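Local coordinates for protein Eps1p (Saccharomyces cerevisiae, PDB 4TW5) that belongs to the thioredoxin superfamily, its crystallised part containing one thioredoxin domain and probably a second domain of the same fold, at residues K98-T103 / I111-R116; R115-S118 / N122-D125; F159-D164 / G219-I224; H181-T186 / R231-A236. All blocks are in the same frame, centred on the assembly; numbering follows the deposited sequence. Where two conformers were deposited one is given.

Interaction 1 of 4, residues K98-T103 / I111-R116; sequences KSFTET and IAFARR
Phe100 and Phe113 both hold CG trans to the backbone N (chi1 177° and 175°), which sends each ring across the gap between the segment that continues strand 95-99 and helix 107-118, the two side chains sliding past one another. The outcome is an offset stack, with ring centroids 4.5 Å apart and planes inclined at 30°. One ring corner makes the closest approach: Phe100 CD1 sits over a face of Phe113, toward its rim, 3.5 Å from Phe113 CD1. Two CH-pi contacts run in opposite senses. Phe100 CB lies over the Phe113 face, 4.0 Å from its centroid, while Phe113 CB is 4.2 Å from the Phe100 centroid and off-centre. Lys98 adds its CD at the edge of the Phe113 ring, 4.3 Å from CE1, and carries NZ onward to salt bridges with Glu117 and Asp259. Glu102 OE1 and Arg116 NH1 are 4.4 Å apart, with the oxygen well out of the guanidinium plane, so no N-H is aimed at it. Water 1 joins the two side chains, accepting from Arg116 NH2 at 2.6 Å and lying 3.2 Å from Glu102 OE1. Their direct salt bridges go to other residues, Arg266 for Glu102 and Asp197 for Arg116. The chemistry implies an apolar, aromatic attachment of helix to edge strand in this thioredoxin fold, with the opposite charges of Glu102 and Arg116 linked through a water rather than directly.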
# COMPACT_ATOMS: atom_id res chain seq x y z
N LYS A 98 -10.81 -21.63 37.35
CA LYS A 98 -11.35 -20.28 37.18
C LYS A 98 -12.75 -20.17 37.77
O LYS A 98 -13.39 -21.18 38.05
CB LYS A 98 -11.39 -19.93 35.70
CG LYS A 98 -12.50 -20.66 34.95
CD LYS A 98 -12.63 -20.22 33.50
CE LYS A 98 -11.49 -20.74 32.66
NZ LYS A 98 -11.79 -20.48 31.22
N SER A 99 -13.24 -18.94 37.97
CA SER A 99 -14.61 -18.73 38.45
C SER A 99 -15.50 -18.19 37.34
O SER A 99 -15.03 -17.49 36.45
CB SER A 99 -14.64 -17.76 39.64
OG SER A 99 -13.97 -18.31 40.77
N PHE A 100 -16.79 -18.48 37.43
CA PHE A 100 -17.77 -18.00 36.46
C PHE A 100 -18.60 -16.87 37.06
O PHE A 100 -19.60 -17.11 37.75
CB PHE A 100 -18.65 -19.16 35.99
CG PHE A 100 -19.74 -18.77 35.03
CD1 PHE A 100 -19.44 -18.46 33.71
CD2 PHE A 100 -21.06 -18.76 35.43
CE1 PHE A 100 -20.46 -18.12 32.82
CE2 PHE A 100 -22.07 -18.43 34.54
CZ PHE A 100 -21.77 -18.11 33.24
N THR A 101 -18.19 -15.64 36.79
CA THR A 101 -18.76 -14.45 37.42
C THR A 101 -19.86 -13.83 36.59
O THR A 101 -20.52 -12.89 37.02
CB THR A 101 -17.70 -13.40 37.66
OG1 THR A 101 -17.23 -12.93 36.39
CG2 THR A 101 -16.54 -13.98 38.45
N GLU A 102 -20.03 -14.35 35.38
CA GLU A 102 -20.99 -13.80 34.44
C GLU A 102 -22.39 -13.74 35.05
O GLU A 102 -22.82 -14.68 35.72
CB GLU A 102 -20.98 -14.63 33.16
CG GLU A 102 -22.06 -14.31 32.17
CD GLU A 102 -22.02 -15.25 30.98
OE1 GLU A 102 -20.91 -15.68 30.62
OE2 GLU A 102 -23.10 -15.59 30.43
N THR A 103 -23.09 -12.63 34.82
CA THR A 103 -24.46 -12.45 35.31
C THR A 103 -25.38 -11.91 34.21
O THR A 103 -24.92 -11.23 33.29
CB THR A 103 -24.49 -11.49 36.53
OG1 THR A 103 -23.65 -10.36 36.27
CG2 THR A 103 -23.98 -12.20 37.78
N ILE A 111 -25.08 -23.73 30.91
CA ILE A 111 -24.86 -24.72 29.86
C ILE A 111 -23.79 -24.25 28.86
O ILE A 111 -22.89 -25.02 28.53
CB ILE A 111 -26.14 -25.06 29.10
CG1 ILE A 111 -27.17 -25.67 30.05
CG2 ILE A 111 -25.88 -26.05 27.97
CD1 ILE A 111 -26.67 -26.82 30.87
N ALA A 112 -23.89 -23.01 28.41
CA ALA A 112 -22.97 -22.47 27.41
C ALA A 112 -21.54 -22.50 27.95
O ALA A 112 -20.61 -22.88 27.25
CB ALA A 112 -23.38 -21.04 27.01
N PHE A 113 -21.40 -22.10 29.20
CA PHE A 113 -20.13 -22.13 29.91
C PHE A 113 -19.54 -23.52 30.02
O PHE A 113 -18.33 -23.68 29.87
CB PHE A 113 -20.29 -21.53 31.30
CG PHE A 113 -19.06 -21.62 32.15
CD1 PHE A 113 -17.92 -20.92 31.81
CD2 PHE A 113 -19.06 -22.39 33.29
CE1 PHE A 113 -16.79 -21.01 32.61
CE2 PHE A 113 -17.94 -22.47 34.09
CZ PHE A 113 -16.80 -21.78 33.75
N ALA A 114 -20.35 -24.52 30.32
CA ALA A 114 -19.78 -25.86 30.35
C ALA A 114 -19.32 -26.26 28.93
O ALA A 114 -18.18 -26.72 28.74
CB ALA A 114 -20.76 -26.86 30.93
N ARG A 115 -20.17 -26.03 27.93
CA ARG A 115 -19.77 -26.35 26.55
C ARG A 115 -18.52 -25.57 26.11
O ARG A 115 -17.65 -26.11 25.45
CB ARG A 115 -20.91 -26.07 25.57
CG ARG A 115 -22.09 -27.00 25.72
CD ARG A 115 -23.21 -26.54 24.86
NE ARG A 115 -24.34 -27.46 24.87
CZ ARG A 115 -25.55 -27.14 24.44
NH1 ARG A 115 -25.77 -25.93 23.95
NH2 ARG A 115 -26.53 -28.04 24.48
N ARG A 116 -18.45 -24.30 26.48
CA ARG A 116 -17.30 -23.47 26.14
C ARG A 116 -16.00 -24.08 26.71
O ARG A 116 -15.02 -24.26 26.01
CB ARG A 116 -17.54 -22.04 26.66
CG ARG A 116 -16.80 -20.96 25.92
CD ARG A 116 -17.17 -19.55 26.43
NE ARG A 116 -18.60 -19.33 26.32
CZ ARG A 116 -19.40 -19.13 27.35
NH1 ARG A 116 -18.91 -19.08 28.58
NH2 ARG A 116 -20.70 -18.98 27.15
O HOH W 1 -21.98 -18.35 29.31

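Interaction 2 of 4, residues R115-S118 / N122-D125; sequences RRES and NNLD
Glu117, the residue that meets Asn123, is approached along helix 107-118 from Arg115, whose carbonyl oxygen accepts from Ser118. That bond, from Ser118 OG to Arg115 O, is 3.1 Å long and is joined by a weak one from Ser118 N, while the Arg115 guanidinium is engaged with Glu57. At Arg116 the helix is tied to its surroundings by the backbone oxygen, which receives Gln193 NE2. Glu117 follows and supplies both acceptors of the contact. Its chain is bent at chi2 (-52°), folding the carboxylate back near its own backbone so that OE1 and O can face the same donor. Asn123 ND2 lies 2.9 Å from Glu117 O, with an N-H...O angle of 163°, and also 2.9 Å from Glu117 OE1, a less straight bond at 146°. Both acceptors lie close to the amide plane and are directed at different hydrogens, so the pair of bonds fixes the rotation of the amide and uses both its N-H groups. OE1 gives its anti lone pair to Asn123 ND2; Lys98 NZ lies close to both carboxylate oxygens, its salt bridge assigned to OE2. Ser118 closes the segment through its hydroxyl bond back to Arg115. In this way the short, weakly bonded helix 121-124 is clamped by a side chain to helix 107-118, the C-terminal helix of the thioredoxin-fold domain, where the chain leaves for the domain that follows.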
# COMPACT_ATOMS: atom_id res chain seq x y z
N ARG A 115 -20.17 -26.03 27.93
CA ARG A 115 -19.77 -26.35 26.55
C ARG A 115 -18.52 -25.57 26.11
O ARG A 115 -17.65 -26.11 25.45
CB ARG A 115 -20.91 -26.07 25.57
CG ARG A 115 -22.09 -27.00 25.72
CD ARG A 115 -23.21 -26.54 24.86
NE ARG A 115 -24.34 -27.46 24.87
CZ ARG A 115 -25.55 -27.14 24.44
NH1 ARG A 115 -25.77 -25.93 23.95
NH2 ARG A 115 -26.53 -28.04 24.48
N ARG A 116 -18.45 -24.30 26.48
CA ARG A 116 -17.30 -23.47 26.14
C ARG A 116 -16.00 -24.08 26.71
O ARG A 116 -15.02 -24.26 26.01
CB ARG A 116 -17.54 -22.04 26.66
CG ARG A 116 -16.80 -20.96 25.92
CD ARG A 116 -17.17 -19.55 26.43
NE ARG A 116 -18.60 -19.33 26.32
CZ ARG A 116 -19.40 -19.13 27.35
NH1 ARG A 116 -18.91 -19.08 28.58
NH2 ARG A 116 -20.70 -18.98 27.15
N GLU A 117 -16.05 -24.47 27.98
CA GLU A 117 -14.91 -25.00 28.69
C GLU A 117 -14.47 -26.39 28.26
O GLU A 117 -13.32 -26.76 28.47
CB GLU A 117 -15.19 -25.00 30.19
CG GLU A 117 -15.30 -23.57 30.75
CD GLU A 117 -14.10 -22.69 30.38
OE1 GLU A 117 -12.94 -23.17 30.39
OE2 GLU A 117 -14.34 -21.50 30.07
N SER A 118 -15.38 -27.17 27.70
CA SER A 118 -15.01 -28.49 27.21
C SER A 118 -14.12 -28.37 25.97
O SER A 118 -13.39 -29.30 25.64
CB SER A 118 -16.25 -29.33 26.88
OG SER A 118 -16.67 -29.08 25.57
N ASN A 122 -6.65 -27.36 27.27
CA ASN A 122 -5.82 -27.33 28.47
C ASN A 122 -6.56 -27.82 29.72
O ASN A 122 -5.92 -28.20 30.70
CB ASN A 122 -5.32 -25.89 28.74
CG ASN A 122 -4.59 -25.27 27.55
OD1 ASN A 122 -3.46 -25.67 27.22
ND2 ASN A 122 -5.23 -24.29 26.88
N ASN A 123 -7.89 -27.84 29.67
CA ASN A 123 -8.69 -28.21 30.84
C ASN A 123 -8.59 -29.71 31.13
O ASN A 123 -8.52 -30.13 32.29
CB ASN A 123 -10.15 -27.77 30.67
CG ASN A 123 -10.34 -26.26 30.94
OD1 ASN A 123 -9.55 -25.64 31.65
ND2 ASN A 123 -11.41 -25.69 30.40
N LEU A 124 -8.64 -30.51 30.08
CA LEU A 124 -8.45 -31.94 30.29
C LEU A 124 -7.22 -32.43 29.55
O LEU A 124 -7.04 -33.64 29.38
CB LEU A 124 -9.69 -32.72 29.85
CG LEU A 124 -10.78 -32.62 30.90
CD1 LEU A 124 -12.00 -33.44 30.51
CD2 LEU A 124 -10.23 -33.07 32.26
N ASP A 125 -6.36 -31.49 29.15
CA ASP A 125 -5.18 -31.78 28.33
C ASP A 125 -5.53 -32.76 27.23
O ASP A 125 -4.93 -33.83 27.12
CB ASP A 125 -4.03 -32.29 29.20
CG ASP A 125 -3.65 -31.30 30.30
OD1 ASP A 125 -3.29 -30.14 29.97
OD2 ASP A 125 -3.76 -31.67 31.49

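Interaction 3 of 4, residues F159-D164 / G219-I224; sequences FWPTKD and GDLVKI
Leu221 O is met from one side by Pro161, whose CA lies 3.3 Å from that oxygen as a CA-H...O contact with an angle of 138° at the hydrogen, and whose CB is 3.6 Å from it. The same proline continues the approach on carbon, its CB standing 4.1 Å from Leu221 CB. Backbones are correspondingly close here, Pro161 CA and Leu221 CA being 4.3 Å apart. In Leu221, CG lies beside the backbone N and CD1 extends anti to CA (chi2 -166°), carrying the methyl to Phe159: Leu221 CD1 is 3.2 Å from Phe159 O and 4.0 Å from Phe159 CB. No hydrogen bond crosses the contact, and the methyl against a carbonyl is simply tight packing. The place is the end of strand 155-160, a central strand in the sheet of the second, probably thioredoxin-like domain; Pro161 also touches Cys180, which forms the disulfide with Cys177 at the start of helix 180-196. Pro161 is the centre of an inverse gamma turn, with a weak bond from Thr162 N to Trp160 O that turns the chain directly after the strand. An ST turn follows, Asp164 N donating almost straight (173°) to Thr162 OG1 at 3.1 Å. Trp160 points away from Leu221, its NE1 bound to Ser158 OG and its side chain packed on Gln184 and Trp187. The Phe159 ring likewise leads off from the contact, meeting Phe143 edge-to-face and also the ring of Phe218.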
# COMPACT_ATOMS: atom_id res chain seq x y z
N PHE A 159 -6.09 -10.72 12.45
CA PHE A 159 -5.29 -10.19 11.35
C PHE A 159 -3.83 -10.61 11.51
O PHE A 159 -3.26 -10.49 12.59
CB PHE A 159 -5.40 -8.65 11.30
CG PHE A 159 -6.80 -8.16 11.08
CD1 PHE A 159 -7.70 -8.10 12.14
CD2 PHE A 159 -7.22 -7.78 9.82
CE1 PHE A 159 -8.98 -7.66 11.94
CE2 PHE A 159 -8.51 -7.37 9.60
CZ PHE A 159 -9.39 -7.30 10.66
N TRP A 160 -3.22 -11.10 10.43
CA TRP A 160 -1.90 -11.76 10.52
C TRP A 160 -0.87 -11.20 9.55
O TRP A 160 -1.19 -10.90 8.40
CB TRP A 160 -2.04 -13.26 10.26
CG TRP A 160 -2.97 -13.94 11.20
CD1 TRP A 160 -4.34 -13.93 11.16
CD2 TRP A 160 -2.60 -14.75 12.32
NE1 TRP A 160 -4.83 -14.67 12.20
CE2 TRP A 160 -3.79 -15.20 12.92
CE3 TRP A 160 -1.37 -15.14 12.87
CZ2 TRP A 160 -3.79 -16.01 14.05
CZ3 TRP A 160 -1.37 -15.95 13.99
CH2 TRP A 160 -2.58 -16.38 14.58
N PRO A 161 0.41 -11.14 9.99
CA PRO A 161 1.47 -10.72 9.08
C PRO A 161 1.91 -11.87 8.18
O PRO A 161 3.00 -12.43 8.35
CB PRO A 161 2.60 -10.31 10.03
CG PRO A 161 2.41 -11.17 11.21
CD PRO A 161 0.95 -11.54 11.30
N THR A 162 1.06 -12.21 7.22
CA THR A 162 1.33 -13.33 6.32
C THR A 162 0.42 -13.21 5.12
O THR A 162 -0.49 -12.39 5.12
CB THR A 162 1.07 -14.68 7.01
OG1 THR A 162 1.40 -15.75 6.12
CG2 THR A 162 -0.40 -14.78 7.37
N LYS A 163 0.66 -14.03 4.10
CA LYS A 163 -0.25 -14.09 2.96
C LYS A 163 -0.67 -15.54 2.72
O LYS A 163 -1.48 -15.82 1.85
CB LYS A 163 0.40 -13.53 1.69
CG LYS A 163 1.46 -14.45 1.15
CD LYS A 163 2.11 -13.91 -0.11
CE LYS A 163 3.16 -14.90 -0.59
NZ LYS A 163 3.84 -14.39 -1.80
N ASP A 164 -0.12 -16.45 3.50
CA ASP A 164 -0.26 -17.88 3.21
C ASP A 164 -1.21 -18.63 4.13
O ASP A 164 -1.28 -19.85 4.07
CB ASP A 164 1.11 -18.56 3.25
CG ASP A 164 1.97 -18.14 2.10
OD1 ASP A 164 1.45 -18.06 0.97
OD2 ASP A 164 3.17 -17.86 2.34
N GLY A 219 -1.34 -1.67 9.83
CA GLY A 219 -0.37 -1.46 8.78
C GLY A 219 0.98 -2.10 9.04
O GLY A 219 1.69 -2.40 8.09
N ASP A 220 1.30 -2.33 10.31
CA ASP A 220 2.56 -2.93 10.70
C ASP A 220 2.63 -4.44 10.33
O ASP A 220 3.70 -5.03 10.33
CB ASP A 220 2.80 -2.71 12.20
CG ASP A 220 1.60 -3.07 13.04
OD1 ASP A 220 0.46 -2.73 12.66
OD2 ASP A 220 1.81 -3.64 14.13
N LEU A 221 1.48 -5.04 10.04
CA LEU A 221 1.43 -6.44 9.64
C LEU A 221 1.59 -6.62 8.13
O LEU A 221 1.79 -7.73 7.65
CB LEU A 221 0.11 -7.10 10.08
CG LEU A 221 -0.35 -6.96 11.53
CD1 LEU A 221 -1.49 -7.96 11.85
CD2 LEU A 221 0.76 -7.04 12.54
N VAL A 222 1.48 -5.53 7.38
CA VAL A 222 1.48 -5.63 5.93
C VAL A 222 2.87 -5.96 5.40
O VAL A 222 3.01 -6.74 4.46
CB VAL A 222 0.99 -4.32 5.28
CG1 VAL A 222 1.35 -4.27 3.81
CG2 VAL A 222 -0.53 -4.14 5.49
N LYS A 223 3.90 -5.39 6.03
CA LYS A 223 5.25 -5.37 5.47
C LYS A 223 6.35 -5.57 6.51
O LYS A 223 6.23 -5.10 7.66
CB LYS A 223 5.49 -4.01 4.78
CG LYS A 223 6.17 -4.07 3.46
CD LYS A 223 5.13 -4.18 2.36
CE LYS A 223 5.77 -4.36 1.00
NZ LYS A 223 4.76 -4.33 -0.08
N ILE A 224 7.43 -6.22 6.10
CA ILE A 224 8.68 -6.27 6.87
C ILE A 224 9.29 -4.86 7.00
O ILE A 224 9.38 -4.16 6.00
CB ILE A 224 9.75 -7.18 6.18
CG1 ILE A 224 9.33 -8.65 6.08
CG2 ILE A 224 11.09 -7.08 6.89
CD1 ILE A 224 9.24 -9.33 7.42

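Interaction 4 of 4, residues H181-T186 / R231-A236; sequences HEFQRT and REPKVA
Phe183 reaches out of helix 180-196 to Pro233, just before strand 234-238, and to Val235 within it, a helix-on-sheet contact of the second thioredoxin-like domain. The helix begins at Cys180, which is bonded to Cys177, an arrangement recalling the helix that follows the CXXC motif in thioredoxins. Everything that crosses the contact is apolar. The nearest pair of CA atoms, those of Phe183 and Pro233, is 7.6 Å apart, a gap bridged by side chains alone. Phe183 holds CG trans to its backbone N (chi1 -161°), which extends the ring toward the strand, where CD2 meets the proline, while CE2 and CZ meet the valine. Phe183 and Pro233 slide past each other: Phe183 CD2 is 3.9 Å from Pro233 CB and 4.0 Å from Pro233 CG. The approach to the ring is oblique from both partners. Outside the pair of segments, an aromatic contact adds Tyr261, edge-to-face with Phe183, while Val235 also packs on Trp187 and Pro233 on Trp160. Polar interactions belong to the surroundings, as where Glu182 bonds to Tyr254 OH from the same helix turn. The valine presents one branch only, the methyl placed beside its own backbone nitrogen: Val235 CG2 is 3.7 Å from Phe183 CZ and 3.9 Å from Phe183 CE2.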
# COMPACT_ATOMS: atom_id res chain seq x y z
N HIS A 181 3.06 -17.89 16.44
CA HIS A 181 2.88 -19.33 16.58
C HIS A 181 2.09 -19.68 17.83
O HIS A 181 1.19 -20.52 17.80
CB HIS A 181 4.23 -20.03 16.61
CG HIS A 181 4.13 -21.51 16.80
ND1 HIS A 181 3.96 -22.38 15.74
CD2 HIS A 181 4.17 -22.27 17.92
CE1 HIS A 181 3.91 -23.62 16.21
NE2 HIS A 181 4.03 -23.57 17.52
N GLU A 182 2.43 -19.05 18.95
CA GLU A 182 1.66 -19.22 20.18
C GLU A 182 0.19 -18.86 19.92
O GLU A 182 -0.74 -19.51 20.38
CB GLU A 182 2.21 -18.35 21.31
CG GLU A 182 1.61 -18.63 22.70
CD GLU A 182 2.13 -17.68 23.79
OE1 GLU A 182 2.33 -16.48 23.50
OE2 GLU A 182 2.37 -18.13 24.94
N PHE A 183 -0.01 -17.77 19.18
CA PHE A 183 -1.37 -17.28 19.00
C PHE A 183 -2.17 -18.15 18.04
O PHE A 183 -3.40 -18.08 18.06
CB PHE A 183 -1.37 -15.82 18.52
CG PHE A 183 -2.70 -15.12 18.74
CD1 PHE A 183 -3.13 -14.81 20.02
CD2 PHE A 183 -3.52 -14.80 17.67
CE1 PHE A 183 -4.34 -14.19 20.22
CE2 PHE A 183 -4.76 -14.17 17.87
CZ PHE A 183 -5.16 -13.87 19.15
N GLN A 184 -1.52 -18.99 17.22
CA GLN A 184 -2.33 -19.88 16.39
C GLN A 184 -3.09 -20.89 17.24
O GLN A 184 -4.21 -21.27 16.92
CB GLN A 184 -1.50 -20.61 15.36
CG GLN A 184 -1.23 -19.82 14.10
CD GLN A 184 -0.43 -20.64 13.10
OE1 GLN A 184 0.74 -20.95 13.32
NE2 GLN A 184 -1.07 -20.99 11.98
N ARG A 185 -2.46 -21.33 18.32
CA ARG A 185 -3.11 -22.25 19.23
C ARG A 185 -4.26 -21.52 19.90
O ARG A 185 -5.38 -22.03 19.97
CB ARG A 185 -2.12 -22.75 20.29
CG ARG A 185 -2.76 -23.73 21.24
CD ARG A 185 -1.75 -24.41 22.09
NE ARG A 185 -2.08 -25.82 22.16
CZ ARG A 185 -2.62 -26.43 23.21
NH1 ARG A 185 -2.86 -25.75 24.33
NH2 ARG A 185 -2.87 -27.71 23.15
N THR A 186 -3.96 -20.33 20.40
CA THR A 186 -4.93 -19.48 21.05
C THR A 186 -6.10 -19.16 20.13
O THR A 186 -7.25 -19.25 20.55
CB THR A 186 -4.27 -18.21 21.56
OG1 THR A 186 -3.22 -18.57 22.44
CG2 THR A 186 -5.24 -17.37 22.32
N ARG A 231 6.19 -7.76 15.77
CA ARG A 231 4.80 -7.47 15.50
C ARG A 231 3.96 -8.57 16.15
O ARG A 231 4.44 -9.68 16.39
CB ARG A 231 4.53 -7.42 14.00
CG ARG A 231 5.72 -6.90 13.22
CD ARG A 231 5.49 -6.99 11.75
NE ARG A 231 5.85 -8.30 11.21
CZ ARG A 231 5.73 -8.59 9.92
NH1 ARG A 231 5.26 -7.67 9.09
NH2 ARG A 231 6.06 -9.78 9.48
N GLU A 232 2.68 -8.26 16.35
CA GLU A 232 1.73 -9.20 16.95
C GLU A 232 0.51 -9.30 16.08
O GLU A 232 0.14 -8.33 15.42
CB GLU A 232 1.26 -8.72 18.31
CG GLU A 232 2.17 -8.85 19.48
CD GLU A 232 1.51 -8.29 20.72
OE1 GLU A 232 0.44 -7.65 20.54
OE2 GLU A 232 2.03 -8.49 21.85
N PRO A 233 -0.17 -10.45 16.13
CA PRO A 233 -1.44 -10.55 15.41
C PRO A 233 -2.47 -9.63 16.07
O PRO A 233 -2.36 -9.34 17.28
CB PRO A 233 -1.81 -12.03 15.53
CG PRO A 233 -0.51 -12.71 15.96
CD PRO A 233 0.20 -11.71 16.78
N LYS A 234 -3.40 -9.09 15.30
CA LYS A 234 -4.41 -8.23 15.91
C LYS A 234 -5.78 -8.89 15.84
O LYS A 234 -6.02 -9.72 14.97
CB LYS A 234 -4.44 -6.87 15.23
CG LYS A 234 -3.11 -6.15 15.31
CD LYS A 234 -2.78 -5.75 16.73
CE LYS A 234 -1.57 -4.81 16.70
NZ LYS A 234 -1.26 -4.21 18.03
N VAL A 235 -6.66 -8.50 16.76
CA VAL A 235 -8.02 -9.00 16.85
C VAL A 235 -9.01 -7.85 16.95
O VAL A 235 -8.79 -6.92 17.73
CB VAL A 235 -8.19 -9.94 18.07
CG1 VAL A 235 -9.67 -10.36 18.27
CG2 VAL A 235 -7.31 -11.17 17.95
N ALA A 236 -10.11 -7.92 16.19
CA ALA A 236 -11.19 -6.93 16.24
C ALA A 236 -12.59 -7.59 16.14
O ALA A 236 -12.78 -8.60 15.47
CB ALA A 236 -11.03 -5.94 15.12

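Overall arrangement
Interactions 1 and 2 share helix 107-118 and lie with centres 11 Å apart, linked by the salt bridge from Lys98 NZ to Glu117 OE2 at 3.0 Å. Interactions 3 and 4 form a second pair, centres 12 Å apart, in the other, probably thioredoxin-like domain; strands 155-160 and 234-238 are sheet neighbours, and Phe159 N lies 2.7 Å from Lys234 O. Their segments alternate along the chain and border the Cys177-Cys180 disulfide through Cys180. Between the pairs, Asn122 OD1 and Arg185 NH1, 3.0 Å apart in a probable hydrogen bond, connect interaction 2 to interaction 4. Interactions 1 and 3 are farthest apart, with centres 34 Å and nearest atoms about 18 Å apart.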